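Local coordinates for Lin1840 protein (Listeria innocua serovar 6a, PDB 4ZOC) that probably hydrolyses terminal, non-reducing beta-D-glucosyl units to release beta-D-glucose, and takes part in beta-1,2-glucan metabolism, at residues R368-V372 / R534-L539; V6-V10 / V329-N334. The protein carries 2 engineered substitutions. All blocks are in the same frame, centred on the assembly; numbering follows the deposited sequence.

Interaction 1 of 2, residues R368-V372 / R534-L539; sequences RAAGV and RVTADL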
ATOM      1  N   ARG A 368       8.062 -31.384 -17.675  1.00  9.29           N
ATOM      2  CA  ARG A 368       9.168 -30.748 -18.339  1.00  9.84           C
ATOM      3  C   ARG A 368       8.679 -29.695 -19.340  1.00  9.39           C
ATOM      4  O   ARG A 368       9.196 -28.542 -19.361  1.00 10.23           O
ATOM      5  CB  ARG A 368      10.010 -31.779 -19.012  1.00 10.81           C
ATOM      6  CG  ARG A 368      11.381 -31.379 -19.496  1.00 14.16           C
ATOM      7  CD  ARG A 368      11.841 -32.826 -19.853  1.00 21.14           C
ATOM      8  NE  ARG A 368      13.003 -32.722 -20.568  1.00 32.01           N
ATOM      9  CZ  ARG A 368      13.815 -33.708 -20.862  1.00 24.82           C
ATOM     10  NH1 ARG A 368      13.562 -34.958 -20.522  1.00 23.74           N
ATOM     11  NH2 ARG A 368      14.893 -33.369 -21.511  1.00 27.46           N
ATOM     12  N   ALA A 369       7.678 -30.060 -20.140  1.00  8.99           N
ATOM     13  CA  ALA A 369       7.124 -29.189 -21.148  1.00 11.00           C
ATOM     14  C   ALA A 369       6.568 -27.938 -20.456  1.00 10.21           C
ATOM     15  O   ALA A 369       6.781 -26.836 -20.947  1.00 10.68           O
ATOM     16  CB  ALA A 369       6.018 -29.886 -21.924  1.00  7.96           C
ATOM     17  N   ALA A 370       5.893 -28.110 -19.303  1.00  9.92           N
ATOM     18  CA  ALA A 370       5.378 -26.978 -18.566  1.00  9.61           C
ATOM     19  C   ALA A 370       6.503 -26.049 -18.116  1.00  8.58           C
ATOM     20  O   ALA A 370       6.336 -24.836 -18.197  1.00  8.98           O
ATOM     21  CB  ALA A 370       4.534 -27.373 -17.365  1.00  9.01           C
ATOM     22  N   GLY A 371       7.577 -26.637 -17.585  1.00  8.65           N
ATOM     23  CA  GLY A 371       8.761 -25.880 -17.159  1.00  9.43           C
ATOM     24  C   GLY A 371       9.388 -25.094 -18.306  1.00 10.23           C
ATOM     25  O   GLY A 371       9.745 -23.914 -18.097  1.00  9.22           O
ATOM     26  N   VAL A 372       9.547 -25.703 -19.494  1.00 10.35           N
ATOM     27  CA  VAL A 372      10.116 -24.950 -20.613  1.00 12.19           C
ATOM     28  C   VAL A 372       9.144 -23.894 -21.151  1.00 10.41           C
ATOM     29  O   VAL A 372       9.556 -22.934 -21.849  1.00 11.42           O
ATOM     30  CB  VAL A 372      10.742 -25.840 -21.713  1.00 15.28           C
ATOM     31  CG1 VAL A 372      11.750 -26.800 -21.089  1.00 13.67           C
ATOM     32  CG2 VAL A 372       9.761 -26.630 -22.455  1.00 13.73           C
ATOM     33  N   ARG A 534      16.287 -30.623 -16.059  1.00  7.55           N
ATOM     34  CA  ARG A 534      16.143 -30.961 -17.478  1.00  8.24           C
ATOM     35  C   ARG A 534      15.559 -29.758 -18.176  1.00  7.94           C
ATOM     36  O   ARG A 534      16.001 -29.395 -19.242  1.00 10.01           O
ATOM     37  CB  ARG A 534      15.263 -32.119 -17.713  1.00 10.19           C
ATOM     38  CG  ARG A 534      15.823 -33.347 -17.056  1.00 12.13           C
ATOM     39  CD  ARG A 534      15.105 -34.615 -17.468  1.00 16.99           C
ATOM     40  NE  ARG A 534      15.854 -35.783 -16.972  1.00 14.45           N
ATOM     41  CZ  ARG A 534      15.350 -36.801 -16.251  1.00 17.88           C
ATOM     42  NH1 ARG A 534      14.109 -36.838 -15.796  1.00 16.29           N
ATOM     43  NH2 ARG A 534      16.132 -37.791 -15.913  1.00 18.26           N
ATOM     44  N   VAL A 535      14.606 -29.078 -17.524  1.00  8.24           N
ATOM     45  CA  VAL A 535      14.102 -27.815 -18.045  1.00  8.88           C
ATOM     46  C   VAL A 535      15.267 -26.810 -18.285  1.00  9.41           C
ATOM     47  O   VAL A 535      15.359 -26.149 -19.324  1.00  9.93           O
ATOM     48  CB  VAL A 535      13.046 -27.197 -17.074  1.00  7.77           C
ATOM     49  CG1 VAL A 535      12.670 -25.786 -17.407  1.00  9.06           C
ATOM     50  CG2 VAL A 535      11.788 -28.040 -16.989  1.00 10.47           C
ATOM     51  N   THR A 536      16.082 -26.651 -17.261  1.00  7.89           N
ATOM     52  CA  THR A 536      17.217 -25.766 -17.278  1.00  6.71           C
ATOM     53  C   THR A 536      18.180 -26.169 -18.433  1.00  7.57           C
ATOM     54  O   THR A 536      18.586 -25.314 -19.256  1.00  7.28           O
ATOM     55  CB  THR A 536      17.915 -25.754 -15.958  1.00  6.86           C
ATOM     56  OG1 THR A 536      16.983 -25.393 -14.892  1.00  6.28           O
ATOM     57  CG2 THR A 536      18.995 -24.778 -15.983  1.00  7.77           C
ATOM     58  N   ALA A 537      18.557 -27.439 -18.472  1.00  8.19           N
ATOM     59  CA  ALA A 537      19.506 -27.907 -19.521  1.00  8.78           C
ATOM     60  C   ALA A 537      18.949 -27.710 -20.936  1.00  9.57           C
ATOM     61  O   ALA A 537      19.674 -27.232 -21.857  1.00 11.12           O
ATOM     62  CB  ALA A 537      19.854 -29.365 -19.268  1.00  8.21           C
ATOM     63  N   ASP A 538      17.680 -28.042 -21.138  1.00  8.92           N
ATOM     64  CA  ASP A 538      17.047 -27.875 -22.444  1.00 11.52           C
ATOM     65  C   ASP A 538      16.963 -26.409 -22.897  1.00 10.59           C
ATOM     66  O   ASP A 538      17.245 -26.124 -24.052  1.00 11.58           O
ATOM     67  CB  ASP A 538      15.680 -28.473 -22.479  1.00 11.61           C
ATOM     68  CG  ASP A 538      15.705 -30.010 -22.429  1.00 13.68           C
ATOM     69  OD1 ASP A 538      16.784 -30.654 -22.506  1.00 19.81           O
ATOM     70  OD2 ASP A 538      14.630 -30.565 -22.270  1.00 16.99           O
ATOM     71  N   LEU A 539      16.665 -25.489 -21.971  1.00  9.87           N
ATOM     72  CA  LEU A 539      16.598 -24.128 -22.362  1.00  9.42           C
ATOM     73  C   LEU A 539      18.000 -23.594 -22.648  1.00  9.44           C
ATOM     74  O   LEU A 539      18.173 -22.841 -23.599  1.00  9.18           O
ATOM     75  CB  LEU A 539      15.941 -23.294 -21.290  1.00 10.66           C
ATOM     76  CG  LEU A 539      14.441 -23.598 -21.208  1.00 10.50           C
ATOM     77  CD1 LEU A 539      13.951 -23.045 -19.894  1.00 11.60           C
ATOM     78  CD2 LEU A 539      13.635 -22.977 -22.300  1.00 10.93           C
TER
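In the alpha/beta sandwich of the C-terminal domain of family 3 glycoside hydrolases, helices flank a central sheet and can also pack against one another. Helices 361-374 and 532-541 illustrate how a small residue allows this: their short segments cross at -54°, with axes 9.0 Å apart. Arg534 opens the contact. Its aliphatic CD lies over one face of the Arg368 guanidinium, 3.4 Å from Arg368 NH1. Arg368 NH1 also comes within 4.3 Å of Arg534 NE; the closeness of like charges is probably eased by the salt bridges of Arg534 to Glu427 and Glu531 and of Arg368 to Asp538. Next comes Val535, the wedge of the interface. Its CG2 rests 3.5 Å from Arg368 O and its CG1 3.5 Å from Gly371 C; a beta carbon on Gly371 would come within 2.4 Å of Val535 CG2, a clash that the bare backbone avoids. Val535 CG1 also meets Val372 CG1 at 3.9 Å. Thr536 then turns away, its side chain touching strand 500-505, so that the helix is held between the sheet and its neighbour. At Asp538 the contact becomes ionic: the extended Arg368 side chain delivers NE to OD2 of Asp538 at 3.2 Å and NH2 to the same OD2 at 2.9 Å, with a weak third bond from Arg368 NH2 to Asp538 OD1 at 3.5 Å. This salt bridge borders the apolar patch on its more exposed side. Leu539 completes the patch, placing its CD2 4.1 Å from both CB and O of Val372.

Interaction 2 of 2, residues V6-V10 / V329-N334; sequences VQELV and VLRMLN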
ATOM      1  N   VAL A   6     -30.961 -37.794  -0.847  1.00 15.63           N
ATOM      2  CA  VAL A   6     -30.070 -36.841  -0.173  1.00 16.95           C
ATOM      3  C   VAL A   6     -30.906 -36.037   0.855  1.00 16.35           C
ATOM      4  O   VAL A   6     -30.539 -35.894   2.024  1.00 19.42           O
ATOM      5  CB  VAL A   6     -29.310 -35.925  -1.194  1.00 17.59           C
ATOM      6  CG1 VAL A   6     -28.431 -34.946  -0.452  1.00 20.25           C
ATOM      7  CG2 VAL A   6     -28.499 -36.761  -2.167  1.00 17.94           C
ATOM      8  N   GLN A   7     -32.042 -35.540   0.443  1.00 17.21           N
ATOM      9  CA  GLN A   7     -32.902 -34.776   1.403  1.00 20.47           C
ATOM     10  C   GLN A   7     -33.381 -35.641   2.563  1.00 19.48           C
ATOM     11  O   GLN A   7     -33.386 -35.214   3.730  1.00 18.20           O
ATOM     12  CB  GLN A   7     -34.060 -34.088   0.672  1.00 24.66           C
ATOM     13  CG  GLN A   7     -34.659 -32.985   1.560  1.00 29.98           C
ATOM     14  CD  GLN A   7     -33.690 -31.826   1.786  1.00 33.56           C
ATOM     15  OE1 GLN A   7     -33.145 -31.292   0.821  1.00 43.38           O
ATOM     16  NE2 GLN A   7     -33.454 -31.446   3.051  1.00 36.08           N
ATOM     17  N   GLU A   8     -33.706 -36.893   2.268  1.00 20.30           N
ATOM     18  CA  GLU A   8     -34.122 -37.804   3.327  1.00 18.70           C
ATOM     19  C   GLU A   8     -33.012 -37.938   4.400  1.00 19.02           C
ATOM     20  O   GLU A   8     -33.270 -37.951   5.607  1.00 21.52           O
ATOM     21  CB  GLU A   8     -34.498 -39.137   2.683  1.00 23.50           C
ATOM     22  CG  GLU A   8     -34.880 -40.236   3.648  1.00 30.90           C
ATOM     23  CD  GLU A   8     -35.205 -41.525   2.902  1.00 32.49           C
ATOM     24  OE1 GLU A   8     -36.405 -41.798   2.793  1.00 36.26           O
ATOM     25  OE2 GLU A   8     -34.280 -42.240   2.398  1.00 30.35           O
ATOM     26  N   LEU A   9     -31.750 -37.977   3.976  1.00 16.64           N
ATOM     27  CA  LEU A   9     -30.623 -38.008   4.965  1.00 18.05           C
ATOM     28  C   LEU A   9     -30.648 -36.839   5.929  1.00 14.95           C
ATOM     29  O   LEU A   9     -30.525 -37.017   7.141  1.00 16.92           O
ATOM     30  CB  LEU A   9     -29.272 -38.078   4.254  1.00 19.30           C
ATOM     31  CG  LEU A   9     -28.807 -39.468   3.799  1.00 22.57           C
ATOM     32  CD1 LEU A   9     -27.573 -39.299   2.923  1.00 21.66           C
ATOM     33  CD2 LEU A   9     -28.506 -40.389   4.969  1.00 25.81           C
ATOM     34  N   VAL A  10     -30.771 -35.632   5.362  1.00 18.13           N
ATOM     35  CA  VAL A  10     -30.803 -34.447   6.176  1.00 18.19           C
ATOM     36  C   VAL A  10     -31.926 -34.609   7.195  1.00 18.53           C
ATOM     37  O   VAL A  10     -31.734 -34.329   8.386  1.00 15.25           O
ATOM     38  CB  VAL A  10     -31.071 -33.178   5.332  1.00 21.04           C
ATOM     39  CG1 VAL A  10     -30.947 -31.943   6.210  1.00 22.93           C
ATOM     40  CG2 VAL A  10     -30.076 -33.084   4.173  1.00 19.75           C
ATOM     41  N   VAL A 329     -25.559 -28.590   5.687  1.00 10.57           N
ATOM     42  CA  VAL A 329     -25.508 -30.042   5.587  1.00  9.29           C
ATOM     43  C   VAL A 329     -25.893 -30.521   4.157  1.00 10.63           C
ATOM     44  O   VAL A 329     -25.220 -31.383   3.577  1.00 12.74           O
ATOM     45  CB  VAL A 329     -26.353 -30.709   6.702  1.00  9.53           C
ATOM     46  CG1 VAL A 329     -26.493 -32.200   6.454  1.00 10.05           C
ATOM     47  CG2 VAL A 329     -25.772 -30.436   8.067  1.00 10.39           C
ATOM     48  N   LEU A 330     -26.982 -29.999   3.592  1.00 10.70           N
ATOM     49  CA  LEU A 330     -27.415 -30.347   2.276  1.00 10.83           C
ATOM     50  C   LEU A 330     -26.310 -30.036   1.265  1.00 10.99           C
ATOM     51  O   LEU A 330     -26.042 -30.824   0.375  1.00 11.30           O
ATOM     52  CB  LEU A 330     -28.677 -29.610   1.889  1.00 14.41           C
ATOM     53  CG  LEU A 330     -29.225 -29.970   0.502  1.00 18.25           C
ATOM     54  CD1 LEU A 330     -29.433 -31.461   0.269  1.00 18.77           C
ATOM     55  CD2 LEU A 330     -30.519 -29.196   0.287  1.00 22.92           C
ATOM     56  N   ARG A 331     -25.658 -28.875   1.391  1.00 10.99           N
ATOM     57  CA  ARG A 331     -24.521 -28.646   0.493  1.00 10.81           C
ATOM     58  C   ARG A 331     -23.363 -29.705   0.577  1.00  9.73           C
ATOM     59  O   ARG A 331     -22.832 -30.178  -0.477  1.00 11.32           O
ATOM     60  CB  ARG A 331     -24.040 -27.192   0.627  1.00 11.37           C
ATOM     61  CG  ARG A 331     -25.048 -26.200   0.074  1.00 11.37           C
ATOM     62  CD  ARG A 331     -24.520 -24.745  -0.041  1.00 12.00           C
ATOM     63  NE  ARG A 331     -24.364 -24.110   1.242  1.00 12.92           N
ATOM     64  CZ  ARG A 331     -25.268 -23.344   1.863  1.00 13.69           C
ATOM     65  NH1 ARG A 331     -24.986 -22.800   3.041  1.00 11.94           N
ATOM     66  NH2 ARG A 331     -26.429 -23.087   1.286  1.00 18.05           N
ATOM     67  N   MET A 332     -23.035 -30.103   1.791  1.00 10.09           N
ATOM     68  CA  MET A 332     -22.007 -31.129   2.052  1.00 12.18           C
ATOM     69  C   MET A 332     -22.434 -32.458   1.397  1.00 12.68           C
ATOM     70  O   MET A 332     -21.680 -33.136   0.715  1.00 10.87           O
ATOM     71  CB  MET A 332     -21.778 -31.269   3.564  1.00 10.68           C
ATOM     72  CG  MET A 332     -20.892 -30.184   4.216  1.00 12.07           C
ATOM     73  SD  MET A 332     -19.171 -30.341   3.613  1.00 13.01           S
ATOM     74  CE  MET A 332     -18.674 -31.818   4.544  1.00 11.46           C
ATOM     75  N   LEU A 333     -23.693 -32.844   1.636  1.00 13.71           N
ATOM     76  CA  LEU A 333     -24.163 -34.112   1.092  1.00 12.01           C
ATOM     77  C   LEU A 333     -24.214 -34.034  -0.441  1.00 11.78           C
ATOM     78  O   LEU A 333     -23.820 -35.016  -1.108  1.00 13.00           O
ATOM     79  CB  LEU A 333     -25.517 -34.443   1.665  1.00 13.61           C
ATOM     80  CG  LEU A 333     -25.567 -35.153   3.010  1.00 19.13           C
ATOM     81  CD1 LEU A 333     -24.392 -35.124   3.926  1.00 21.03           C
ATOM     82  CD2 LEU A 333     -26.923 -34.984   3.697  1.00 19.70           C
ATOM     83  N   ASN A 334     -24.628 -32.883  -1.009  1.00 10.94           N
ATOM     84  CA  ASN A 334     -24.666 -32.681  -2.486  1.00 11.30           C
ATOM     85  C   ASN A 334     -23.255 -32.818  -3.086  1.00 10.96           C
ATOM     86  O   ASN A 334     -23.114 -33.478  -4.047  1.00 11.94           O
ATOM     87  CB  ASN A 334     -25.226 -31.305  -2.930  1.00 12.70           C
ATOM     88  CG  ASN A 334     -26.747 -31.249  -2.922  1.00 15.80           C
ATOM     89  OD1 ASN A 334     -27.404 -32.273  -2.868  1.00 15.00           O
ATOM     90  ND2 ASN A 334     -27.293 -30.055  -2.906  1.00 18.58           N
TER
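The segments 6-10 and 329-334 run roughly antiparallel, at 138°, with their axes 9.8 Å apart, as two helices on the outside of the TIM barrel that forms the N-terminal domain. Two CA pairs set the register, Val6 with Leu333 and Val10 with Leu330, each 6.6 Å apart, so one helical turn on one side matches nearly one turn on the other. This is a worked example of apolar helix pairing: residues spaced three and four apart gather on the facing surfaces. Val6 sits between Leu330 and Leu333, its CG1 3.7 Å from Leu330 CD1 and 3.6 Å from Leu333 CB. A turn later, Val10 CG2 meets Leu333 CD2 at 3.7 Å and, more loosely, Val329 CG1 at 4.3 Å. Leu9 extends the seam through its CB, 3.9 Å from Leu333 CD2. Val329 and Leu333 also touch helix 15-21, through Lys18 and Gln21 respectively, so helix 322-338 is covered by that helix as well. Polar groups appear towards the margins. Asn334 OD1 accepts a hydrogen bond from Gln3, one turn before Val6, while on the exposed side Gln7 bends its side chain inward until OE1 lies 3.4 Å from Leu330 CD2.

Overall arrangement
Followed from the N terminus, the chain enters interaction 2 almost at once, in helix 3-12, then builds the eight parallel strands of the TIM barrel before helix 322-338 returns to close a loop of 318 residues. That contact thus joins the two ends of the barrel domain. Helix 361-374 comes next and opens interaction 1, whose loop of 161 residues holds the six-stranded sheet of the following domain and closes in helix 532-541. The loops therefore lie in series, neither enclosing nor crossing the other. Their centres stand 46 Å apart, on opposite sides of the chain's centre, so one contact belongs to the barrel and the other to the alpha/beta sandwich.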